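Local atomic coordinates of molybdopterin biosynthesis moeA protein (Pyrococcus horikoshii, PDB entry 1WU2), a protein that probably inserts molybdenum into molybdopterin during the late steps of molybdenum cofactor biosynthesis. Residues S192-E197 with G206-T211; E210-M215 with G298-V303; E250-L255 with K292-S297; I281-P286 with V303-N308. One frame throughout, in Å; residues are numbered along the deposited sequence.

Contact 1: S192-E197 with G206-T211; sequences SELIEE and GKIVET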
# COMPACT_ATOMS: atom_id res chain seq x y z
N SER A 192 -1.78 -33.72 -9.12
CA SER A 192 -0.92 -34.83 -8.67
C SER A 192 0.54 -34.54 -9.01
O SER A 192 1.46 -35.06 -8.37
CB SER A 192 -1.34 -36.14 -9.33
OG SER A 192 -2.75 -36.24 -9.45
N GLU A 193 0.73 -33.75 -10.06
CA GLU A 193 2.01 -33.15 -10.42
C GLU A 193 2.69 -32.36 -9.29
O GLU A 193 3.91 -32.35 -9.18
CB GLU A 193 1.82 -32.21 -11.62
CG GLU A 193 0.47 -31.49 -11.64
CD GLU A 193 0.51 -30.14 -12.33
OE1 GLU A 193 1.53 -29.81 -12.98
OE2 GLU A 193 -0.50 -29.41 -12.23
N LEU A 194 1.89 -31.69 -8.46
CA LEU A 194 2.41 -30.73 -7.48
C LEU A 194 3.12 -31.38 -6.28
O LEU A 194 2.74 -32.45 -5.82
CB LEU A 194 1.30 -29.80 -7.01
CG LEU A 194 0.75 -28.91 -8.13
CD1 LEU A 194 -0.65 -28.42 -7.81
CD2 LEU A 194 1.67 -27.72 -8.39
N ILE A 195 4.16 -30.69 -5.80
CA ILE A 195 5.01 -31.17 -4.71
C ILE A 195 5.44 -29.97 -3.85
O ILE A 195 5.58 -28.86 -4.35
CB ILE A 195 6.24 -31.93 -5.30
CG1 ILE A 195 6.78 -32.97 -4.31
CG2 ILE A 195 7.35 -30.96 -5.75
CD1 ILE A 195 6.76 -34.38 -4.85
N GLU A 196 5.66 -30.20 -2.55
CA GLU A 196 5.91 -29.09 -1.62
C GLU A 196 7.33 -28.53 -1.69
O GLU A 196 7.53 -27.33 -1.48
CB GLU A 196 5.57 -29.51 -0.18
CG GLU A 196 6.57 -30.45 0.48
CD GLU A 196 5.95 -31.27 1.60
OE1 GLU A 196 5.94 -32.52 1.49
OE2 GLU A 196 5.48 -30.67 2.59
N GLU A 197 8.31 -29.39 -2.00
CA GLU A 197 9.72 -29.01 -1.97
C GLU A 197 10.46 -29.33 -3.27
O GLU A 197 10.19 -30.36 -3.89
CB GLU A 197 10.42 -29.75 -0.82
CG GLU A 197 10.90 -28.85 0.30
CD GLU A 197 11.35 -29.64 1.52
OE1 GLU A 197 12.52 -29.48 1.94
OE2 GLU A 197 10.53 -30.42 2.05
N GLY A 206 8.93 -35.91 -12.70
CA GLY A 206 8.12 -34.95 -13.42
C GLY A 206 7.18 -34.14 -12.55
O GLY A 206 6.03 -33.92 -12.92
N LYS A 207 7.68 -33.69 -11.41
CA LYS A 207 6.90 -32.90 -10.46
C LYS A 207 7.41 -31.46 -10.44
O LYS A 207 8.60 -31.21 -10.63
CB LYS A 207 7.01 -33.48 -9.04
CG LYS A 207 6.68 -34.96 -8.91
CD LYS A 207 5.18 -35.22 -9.02
CE LYS A 207 4.82 -36.69 -8.81
NZ LYS A 207 6.00 -37.59 -8.68
N ILE A 208 6.49 -30.52 -10.21
CA ILE A 208 6.84 -29.10 -10.08
C ILE A 208 6.44 -28.59 -8.70
O ILE A 208 5.45 -29.03 -8.12
CB ILE A 208 6.19 -28.27 -11.21
CG1 ILE A 208 4.68 -28.08 -10.97
CG2 ILE A 208 6.45 -28.93 -12.57
CD1 ILE A 208 3.91 -27.51 -12.15
N VAL A 209 7.22 -27.64 -8.18
CA VAL A 209 7.02 -27.12 -6.83
C VAL A 209 5.76 -26.26 -6.78
O VAL A 209 5.50 -25.45 -7.67
CB VAL A 209 8.24 -26.31 -6.34
CG1 VAL A 209 7.94 -25.57 -5.04
CG2 VAL A 209 9.44 -27.23 -6.17
N GLU A 210 4.99 -26.44 -5.71
CA GLU A 210 3.74 -25.73 -5.51
C GLU A 210 4.05 -24.32 -5.03
O GLU A 210 4.88 -24.13 -4.13
CB GLU A 210 2.86 -26.47 -4.50
CG GLU A 210 1.38 -26.17 -4.63
CD GLU A 210 1.01 -24.79 -4.13
OE1 GLU A 210 1.53 -24.37 -3.08
OE2 GLU A 210 0.20 -24.11 -4.80
N THR A 211 3.37 -23.34 -5.61
CA THR A 211 3.70 -21.93 -5.41
C THR A 211 2.48 -21.03 -5.21
O THR A 211 2.56 -20.02 -4.52
CB THR A 211 4.57 -21.48 -6.62
OG1 THR A 211 5.96 -21.68 -6.32
CG2 THR A 211 4.47 -19.99 -6.89
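Lys-207 lies against the backbone of Ser-192 and Glu-193, just ahead of strand 194-195, by its methylenes and not by its charge: CD comes within 3.1 Å of Glu-193 O, and CE lies 3.8 Å from Ser-192 O. Its CG stands anti to the carbonyl carbon (chi1 -53°), at 4.1 Å from CD1 of Ile-195, whose side chain it crosses at about a right angle. A long flexible chain suits this place, since the apolar part runs past these carbonyls while NZ leads away toward a weak, long ion pair with Glu-205. An alanine here would probably leave Ile-195 CD1 and the carbonyl oxygen of Ser-192 without the methylenes lying against them. The backbones run parallel for two residues. Ile-195 faces Val-209 and bonds both its flanks, with N giving to Ile-208 O and O accepting from Glu-210 N at 2.8 Å; the bond from Ile-208 N to Glu-193 O is weak. Leu-194 and Ile-208 share one face, where CD2 of the leucine rests 4.0 Å from CG1 of the isoleucine; Leu-194 also packs on Ile-189 and Val-232 of the larger sheet, where a branched apolar chain fits. Lys-170 of the second subunit bonds Glu-196 O and Glu-210 O. Strand 194-195, helix 200-204 and strand 208-209, the strands parallel and adjacent, form a compact beta-alpha-beta unit where the second subunit packs.

Contact 2: E210-M215 with G298-V303; sequences ETNSIM and GYPVSV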
# COMPACT_ATOMS: atom_id res chain seq x y z
N GLU A 210 4.99 -26.44 -5.71
CA GLU A 210 3.74 -25.73 -5.51
C GLU A 210 4.05 -24.32 -5.03
O GLU A 210 4.88 -24.13 -4.13
CB GLU A 210 2.86 -26.47 -4.50
CG GLU A 210 1.38 -26.17 -4.63
CD GLU A 210 1.01 -24.79 -4.13
OE1 GLU A 210 1.53 -24.37 -3.08
OE2 GLU A 210 0.20 -24.11 -4.80
N THR A 211 3.37 -23.34 -5.61
CA THR A 211 3.70 -21.93 -5.41
C THR A 211 2.48 -21.03 -5.21
O THR A 211 2.56 -20.02 -4.52
CB THR A 211 4.57 -21.48 -6.62
OG1 THR A 211 5.96 -21.68 -6.32
CG2 THR A 211 4.47 -19.99 -6.89
N ASN A 212 1.35 -21.39 -5.82
CA ASN A 212 0.15 -20.56 -5.76
C ASN A 212 -0.50 -20.45 -4.39
O ASN A 212 -1.21 -19.48 -4.12
CB ASN A 212 -0.90 -21.07 -6.75
CG ASN A 212 -0.49 -20.85 -8.19
OD1 ASN A 212 0.40 -20.05 -8.48
ND2 ASN A 212 -1.14 -21.57 -9.09
N SER A 213 -0.26 -21.44 -3.53
CA SER A 213 -0.87 -21.44 -2.21
C SER A 213 -0.35 -20.27 -1.39
O SER A 213 -1.13 -19.44 -0.92
CB SER A 213 -0.59 -22.75 -1.47
OG SER A 213 -1.29 -22.76 -0.24
N ILE A 214 0.97 -20.21 -1.22
CA ILE A 214 1.61 -19.16 -0.45
C ILE A 214 1.40 -17.77 -1.07
O ILE A 214 1.29 -16.79 -0.35
CB ILE A 214 3.12 -19.47 -0.22
CG1 ILE A 214 3.76 -18.46 0.75
CG2 ILE A 214 3.90 -19.49 -1.53
CD1 ILE A 214 3.06 -18.34 2.09
N MSE A 215 1.33 -17.70 -2.40
CA MSE A 215 1.11 -16.42 -3.08
C MSE A 215 -0.30 -15.91 -2.83
O MSE A 215 -0.50 -14.73 -2.58
CB MSE A 215 1.36 -16.51 -4.58
CG MSE A 215 1.25 -15.16 -5.28
SE MSE A 215 1.59 -15.22 -7.18
CE MSE A 215 -0.03 -16.13 -7.74
N GLY A 298 -3.82 -22.17 -12.04
CA GLY A 298 -2.69 -23.02 -11.66
C GLY A 298 -1.29 -22.50 -11.96
O GLY A 298 -0.35 -22.88 -11.25
N TYR A 299 -1.14 -21.67 -12.98
CA TYR A 299 0.16 -21.08 -13.28
C TYR A 299 0.24 -19.68 -12.65
O TYR A 299 -0.65 -18.87 -12.84
CB TYR A 299 0.41 -21.05 -14.79
CG TYR A 299 0.84 -22.42 -15.31
CD1 TYR A 299 0.13 -23.07 -16.32
CD2 TYR A 299 1.94 -23.07 -14.75
CE1 TYR A 299 0.52 -24.33 -16.77
CE2 TYR A 299 2.34 -24.33 -15.20
CZ TYR A 299 1.63 -24.95 -16.21
OH TYR A 299 2.03 -26.19 -16.64
N PRO A 300 1.31 -19.42 -11.88
CA PRO A 300 1.40 -18.20 -11.06
C PRO A 300 1.05 -16.89 -11.75
O PRO A 300 0.31 -16.10 -11.19
CB PRO A 300 2.88 -18.19 -10.63
CG PRO A 300 3.27 -19.61 -10.61
CD PRO A 300 2.50 -20.27 -11.72
N VAL A 301 1.57 -16.66 -12.95
CA VAL A 301 1.29 -15.42 -13.67
C VAL A 301 -0.21 -15.29 -13.95
O VAL A 301 -0.79 -14.22 -13.79
CB VAL A 301 2.08 -15.33 -15.00
CG1 VAL A 301 1.69 -14.07 -15.78
CG2 VAL A 301 3.58 -15.35 -14.74
N SER A 302 -0.82 -16.39 -14.36
CA SER A 302 -2.25 -16.44 -14.65
C SER A 302 -3.16 -16.31 -13.42
O SER A 302 -4.23 -15.72 -13.50
CB SER A 302 -2.57 -17.73 -15.41
OG SER A 302 -3.94 -17.79 -15.77
N VAL A 303 -2.73 -16.87 -12.28
CA VAL A 303 -3.47 -16.72 -11.02
C VAL A 303 -3.45 -15.28 -10.54
O VAL A 303 -4.44 -14.79 -9.98
CB VAL A 303 -2.90 -17.64 -9.91
CG1 VAL A 303 -3.46 -17.28 -8.53
CG2 VAL A 303 -3.18 -19.09 -10.23
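Where the first turns of helices 212-222 and 300-319 face each other, Asn-212 reaches across to Gly-298, Pro-300 and Val-303. Its CG is anti to the carbonyl carbon (chi1 -69°), and the amide lies between the two helix starts. ND2 gives a weak, bent bond to Gly-298 O (2.6 Å, 126° at the hydrogen), while OD1 approaches Pro-300 CA at 3.3 Å. The same ND2 lies 3.4 Å from Val-303 CG2. Proline suits the first turn of a helix, where no backbone N-H is needed, and its ring gives Thr-211 an apolar partner: CG2 of the threonine meets CG of the proline at 3.9 Å. At phi 88° a CB on Gly-298 would jam against the preceding carbonyl oxygen, which calls for glycine. One turn on, selenomethionine Met-215 slides past Val-303 in the opposite direction, its CE 3.7 Å from CG1 of the valine and 3.5 Å from Pro-300 O. An alanine in place of Asn-212 would probably leave Gly-298 O without this donor and open a gap beside Pro-300 and Val-303. The chemistry implies a buried joint in which one amide supplies the polar link and methyl and ring carbons the rest.

Contact 3: E250-L255 with K292-S297; sequences ECDIVL and KVFIMS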
# COMPACT_ATOMS: atom_id res chain seq x y z
N GLU A 250 -16.38 -21.18 4.90
CA GLU A 250 -15.93 -19.89 4.38
C GLU A 250 -17.00 -19.09 3.65
O GLU A 250 -18.05 -19.62 3.28
CB GLU A 250 -14.77 -20.10 3.40
CG GLU A 250 -13.40 -20.07 4.05
CD GLU A 250 -12.74 -21.42 4.08
OE1 GLU A 250 -11.91 -21.63 4.98
OE2 GLU A 250 -13.05 -22.27 3.22
N CYS A 251 -16.69 -17.82 3.45
CA CYS A 251 -17.56 -16.90 2.73
C CYS A 251 -17.38 -17.10 1.22
O CYS A 251 -18.35 -17.19 0.47
CB CYS A 251 -17.25 -15.45 3.12
SG CYS A 251 -17.02 -15.18 4.90
N ASP A 252 -16.12 -17.16 0.79
CA ASP A 252 -15.78 -17.57 -0.57
C ASP A 252 -14.63 -18.58 -0.55
O ASP A 252 -13.97 -18.75 0.47
CB ASP A 252 -15.48 -16.35 -1.47
CG ASP A 252 -14.01 -15.91 -1.44
OD1 ASP A 252 -13.12 -16.75 -1.67
OD2 ASP A 252 -13.65 -14.73 -1.23
N ILE A 253 -14.42 -19.26 -1.67
CA ILE A 253 -13.35 -20.25 -1.78
C ILE A 253 -12.68 -20.19 -3.16
O ILE A 253 -13.34 -20.03 -4.18
CB ILE A 253 -13.85 -21.71 -1.38
CG1 ILE A 253 -13.52 -22.76 -2.45
CG2 ILE A 253 -15.35 -21.74 -1.05
CD1 ILE A 253 -12.14 -23.34 -2.30
N VAL A 254 -11.36 -20.30 -3.14
CA VAL A 254 -10.52 -20.23 -4.32
C VAL A 254 -9.92 -21.62 -4.54
O VAL A 254 -9.42 -22.22 -3.60
CB VAL A 254 -9.39 -19.20 -4.09
CG1 VAL A 254 -8.17 -19.50 -4.95
CG2 VAL A 254 -9.89 -17.77 -4.35
N LEU A 255 -9.98 -22.12 -5.76
CA LEU A 255 -9.34 -23.40 -6.08
C LEU A 255 -8.54 -23.36 -7.39
O LEU A 255 -8.94 -22.71 -8.36
CB LEU A 255 -10.34 -24.56 -6.09
CG LEU A 255 -11.57 -24.47 -6.99
CD1 LEU A 255 -11.32 -25.15 -8.33
CD2 LEU A 255 -12.77 -25.10 -6.29
N LYS A 292 -19.98 -18.93 -4.90
CA LYS A 292 -18.86 -18.44 -4.09
C LYS A 292 -17.52 -19.12 -4.38
O LYS A 292 -16.57 -18.95 -3.62
CB LYS A 292 -19.17 -18.54 -2.58
CG LYS A 292 -20.57 -18.09 -2.17
CD LYS A 292 -20.87 -16.68 -2.65
CE LYS A 292 -22.07 -16.09 -1.94
NZ LYS A 292 -22.93 -15.32 -2.86
N VAL A 293 -17.43 -19.87 -5.48
CA VAL A 293 -16.23 -20.64 -5.81
C VAL A 293 -15.55 -20.07 -7.06
O VAL A 293 -16.16 -19.96 -8.11
CB VAL A 293 -16.55 -22.13 -6.04
CG1 VAL A 293 -15.26 -22.93 -6.21
CG2 VAL A 293 -17.36 -22.69 -4.88
N PHE A 294 -14.27 -19.73 -6.91
CA PHE A 294 -13.47 -19.13 -7.97
C PHE A 294 -12.55 -20.20 -8.55
O PHE A 294 -11.65 -20.67 -7.87
CB PHE A 294 -12.61 -17.99 -7.41
CG PHE A 294 -13.40 -16.80 -6.92
CD1 PHE A 294 -13.29 -15.57 -7.56
CD2 PHE A 294 -14.22 -16.89 -5.81
CE1 PHE A 294 -14.01 -14.47 -7.12
CE2 PHE A 294 -14.94 -15.79 -5.36
CZ PHE A 294 -14.83 -14.58 -6.01
N ILE A 295 -12.78 -20.58 -9.81
CA ILE A 295 -11.92 -21.55 -10.50
C ILE A 295 -10.72 -20.83 -11.12
O ILE A 295 -10.88 -20.03 -12.04
CB ILE A 295 -12.70 -22.33 -11.61
CG1 ILE A 295 -14.16 -22.63 -11.22
CG2 ILE A 295 -11.97 -23.63 -11.94
CD1 ILE A 295 -14.34 -23.34 -9.89
N MSE A 296 -9.52 -21.14 -10.63
CA MSE A 296 -8.30 -20.44 -11.05
C MSE A 296 -7.42 -21.36 -11.92
O MSE A 296 -7.73 -22.53 -12.10
CB MSE A 296 -7.52 -19.93 -9.84
CG MSE A 296 -8.36 -19.61 -8.60
SE MSE A 296 -8.18 -17.77 -7.94
CE MSE A 296 -9.18 -16.93 -9.31
N SER A 297 -6.31 -20.81 -12.40
CA SER A 297 -5.58 -21.37 -13.55
C SER A 297 -4.36 -22.24 -13.25
O SER A 297 -3.87 -22.94 -14.15
CB SER A 297 -5.17 -20.24 -14.50
OG SER A 297 -3.84 -20.43 -14.96
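Leu-255 turns CG between its backbone N and carbonyl carbon (chi1 56°), and chi2 (94°), off the usual staggered values, swings the two CD branches toward the other strand; Val-293 holds CG1 anti to its own N (chi1 -173°). CD2 of the leucine and CG1 of the valine meet at 3.3 Å, tighter than ordinary carbon contact. The other leucine branch, CD1, lies 3.9 Å from CD1 of Ile-295, and these two side chains run side by side in the same direction, as do Ile-253 and Val-293. Beta-branched and leucine side chains suit this face, where the residues facing each other across the strands are all aliphatic. On the opposite face Phe-294 crosses Asp-252 at about a right angle, CE2 to CB 4.0 Å, and the Ile-253 carbonyl oxygen comes to the ring edge. Val-254 CG1 touches the selenium of selenomethionine Met-296 at 3.5 Å, a polarisable atom against a methyl group. Asp-252 OD2 is buried with no partner in the model. Four backbone bonds join the parallel strands; the shortest, 2.8 Å, runs from Met-296 N to Leu-255 O. In the mixed sheet of this alpha/beta domain strand 252-255 pairs on its other side with strand 184-190, and strand 293-295 with antiparallel strand 288-290, from which Tyr-289 meets the Phe-294 ring edge-to-face. Helix 243-249 packs against Ile-253 and Leu-255, and helix 300-319 meets Phe-294 and Met-296 across the sheet.

Contact 4: I281-P286 with V303-N308; sequences IKPGRP and VFAQFN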
# COMPACT_ATOMS: atom_id res chain seq x y z
N ILE A 281 -10.27 -12.64 -20.60
CA ILE A 281 -8.97 -12.13 -20.15
C ILE A 281 -7.79 -12.98 -20.64
O ILE A 281 -7.95 -14.16 -20.95
CB ILE A 281 -8.91 -11.95 -18.61
CG1 ILE A 281 -8.83 -13.30 -17.88
CG2 ILE A 281 -10.10 -11.13 -18.11
CD1 ILE A 281 -8.40 -13.18 -16.43
N LYS A 282 -6.62 -12.37 -20.70
CA LYS A 282 -5.40 -13.02 -21.15
C LYS A 282 -4.19 -12.37 -20.46
O LYS A 282 -3.95 -11.18 -20.65
CB LYS A 282 -5.25 -12.87 -22.67
CG LYS A 282 -4.11 -13.70 -23.28
CD LYS A 282 -3.74 -13.22 -24.68
CE LYS A 282 -2.46 -13.88 -25.18
NZ LYS A 282 -1.37 -12.89 -25.43
N PRO A 283 -3.43 -13.12 -19.65
CA PRO A 283 -3.71 -14.53 -19.32
C PRO A 283 -4.91 -14.69 -18.38
O PRO A 283 -5.51 -13.69 -17.98
CB PRO A 283 -2.42 -14.98 -18.63
CG PRO A 283 -1.85 -13.74 -18.04
CD PRO A 283 -2.21 -12.63 -18.99
N GLY A 284 -5.24 -15.93 -18.03
CA GLY A 284 -6.32 -16.23 -17.10
C GLY A 284 -7.64 -16.56 -17.76
O GLY A 284 -8.68 -16.52 -17.11
N ARG A 285 -7.60 -16.89 -19.05
CA ARG A 285 -8.79 -17.17 -19.86
C ARG A 285 -9.74 -18.23 -19.26
O ARG A 285 -10.94 -17.99 -19.19
CB ARG A 285 -8.38 -17.53 -21.30
CG ARG A 285 -9.18 -18.63 -21.99
CD ARG A 285 -8.73 -18.90 -23.42
NE ARG A 285 -9.42 -20.05 -24.00
CZ ARG A 285 -9.48 -20.33 -25.30
NH1 ARG A 285 -8.88 -19.55 -26.21
NH2 ARG A 285 -10.14 -21.41 -25.72
N PRO A 286 -9.23 -19.39 -18.83
CA PRO A 286 -10.10 -20.45 -18.30
C PRO A 286 -10.75 -20.19 -16.93
O PRO A 286 -11.27 -21.13 -16.33
CB PRO A 286 -9.15 -21.67 -18.21
CG PRO A 286 -7.92 -21.27 -18.97
CD PRO A 286 -7.81 -19.79 -18.83
N VAL A 303 -2.73 -16.87 -12.28
CA VAL A 303 -3.47 -16.72 -11.02
C VAL A 303 -3.45 -15.28 -10.54
O VAL A 303 -4.44 -14.79 -9.98
CB VAL A 303 -2.90 -17.64 -9.91
CG1 VAL A 303 -3.46 -17.28 -8.53
CG2 VAL A 303 -3.18 -19.09 -10.23
N PHE A 304 -2.33 -14.60 -10.74
CA PHE A 304 -2.14 -13.21 -10.30
C PHE A 304 -3.09 -12.27 -11.04
O PHE A 304 -3.73 -11.42 -10.43
CB PHE A 304 -0.69 -12.79 -10.54
CG PHE A 304 -0.36 -11.41 -10.03
CD1 PHE A 304 0.02 -11.21 -8.70
CD2 PHE A 304 -0.39 -10.31 -10.88
CE1 PHE A 304 0.34 -9.95 -8.23
CE2 PHE A 304 -0.07 -9.04 -10.42
CZ PHE A 304 0.30 -8.86 -9.09
N ALA A 305 -3.17 -12.44 -12.35
CA ALA A 305 -4.08 -11.65 -13.18
C ALA A 305 -5.54 -11.93 -12.82
O ALA A 305 -6.37 -11.02 -12.79
CB ALA A 305 -3.84 -11.94 -14.64
N GLN A 306 -5.84 -13.19 -12.53
CA GLN A 306 -7.19 -13.58 -12.13
C GLN A 306 -7.55 -13.01 -10.76
O GLN A 306 -8.70 -12.69 -10.50
CB GLN A 306 -7.33 -15.10 -12.12
CG GLN A 306 -7.49 -15.69 -13.52
CD GLN A 306 -7.38 -17.20 -13.53
OE1 GLN A 306 -7.03 -17.82 -12.52
NE2 GLN A 306 -7.67 -17.80 -14.68
N PHE A 307 -6.56 -12.89 -9.88
CA PHE A 307 -6.80 -12.37 -8.54
C PHE A 307 -7.08 -10.88 -8.60
O PHE A 307 -8.04 -10.40 -8.01
CB PHE A 307 -5.62 -12.65 -7.60
CG PHE A 307 -5.83 -12.12 -6.21
CD1 PHE A 307 -6.41 -12.90 -5.23
CD2 PHE A 307 -5.48 -10.81 -5.90
CE1 PHE A 307 -6.63 -12.39 -3.96
CE2 PHE A 307 -5.69 -10.30 -4.64
CZ PHE A 307 -6.27 -11.09 -3.67
N ASN A 308 -6.24 -10.15 -9.32
CA ASN A 308 -6.39 -8.70 -9.45
C ASN A 308 -7.65 -8.27 -10.21
O ASN A 308 -8.25 -7.25 -9.88
CB ASN A 308 -5.15 -8.10 -10.12
CG ASN A 308 -4.00 -7.92 -9.14
OD1 ASN A 308 -3.98 -6.97 -8.37
ND2 ASN A 308 -3.04 -8.85 -9.17
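Ile-281 sets its CD1 against CG of Gln-306 at 3.9 Å, the two side chains crossing at about a right angle. The same side chain also packs on Leu-309 and Phe-310 of the helix; a branched apolar residue fits such a buried spot. After a cis peptide bond comes Pro-283, whose CG lies 4.3 Å from Ala-305 CB, the small methyl giving the ring a loose apolar neighbour. Strand 281-282 pairs in parallel with strand 343-351 of the MoeA C-terminal region, and Ile-281 O accepts from Arg-342, so the turn that follows lies between that sheet and helix 300-319 of the probable molybdopterin-binding region. Gly-284 comes next, and glycine suits this place, since a modelled CB would stand 2.9 Å from Gln-306 CG and clash with Ile-281 CD1, and at phi 96° it would also be jammed against the preceding carbonyl oxygen. The oxygen of Gly-284 accepts a nearly straight bond from Gln-306 NE2 (2.9 Å, 168° at the hydrogen). The donor approaches from above the carbonyl plane, 42° out of it, although the oxygen itself lies in the plane of the glutamine amide. Gln-306 spans the distance because its chain is extended beyond CG, and it also packs on Phe-287 and Met-296.

Overall arrangement
From the N terminus, contact 1 closes a short first loop around helix 200-204. Its second segment runs directly into helix 212-222, where contact 2 opens; this one closes only at 298-303, spanning the longest piece of chain. Contact 3 lies entirely within that span, joining two central strands of the mixed sheet. Contact 4 starts at 281-286, before contact 3 has closed, and ends at 303-308, after contact 2 has closed, so it crosses both. It ties the loop after strand 281-282, which pairs with strand 343-351, to helix 300-319. That helix, shared with contact 2, brings Gln-306 close to Ser-297 of contact 3. Contacts 1 and 2, and one residue of contact 4, touch the second subunit.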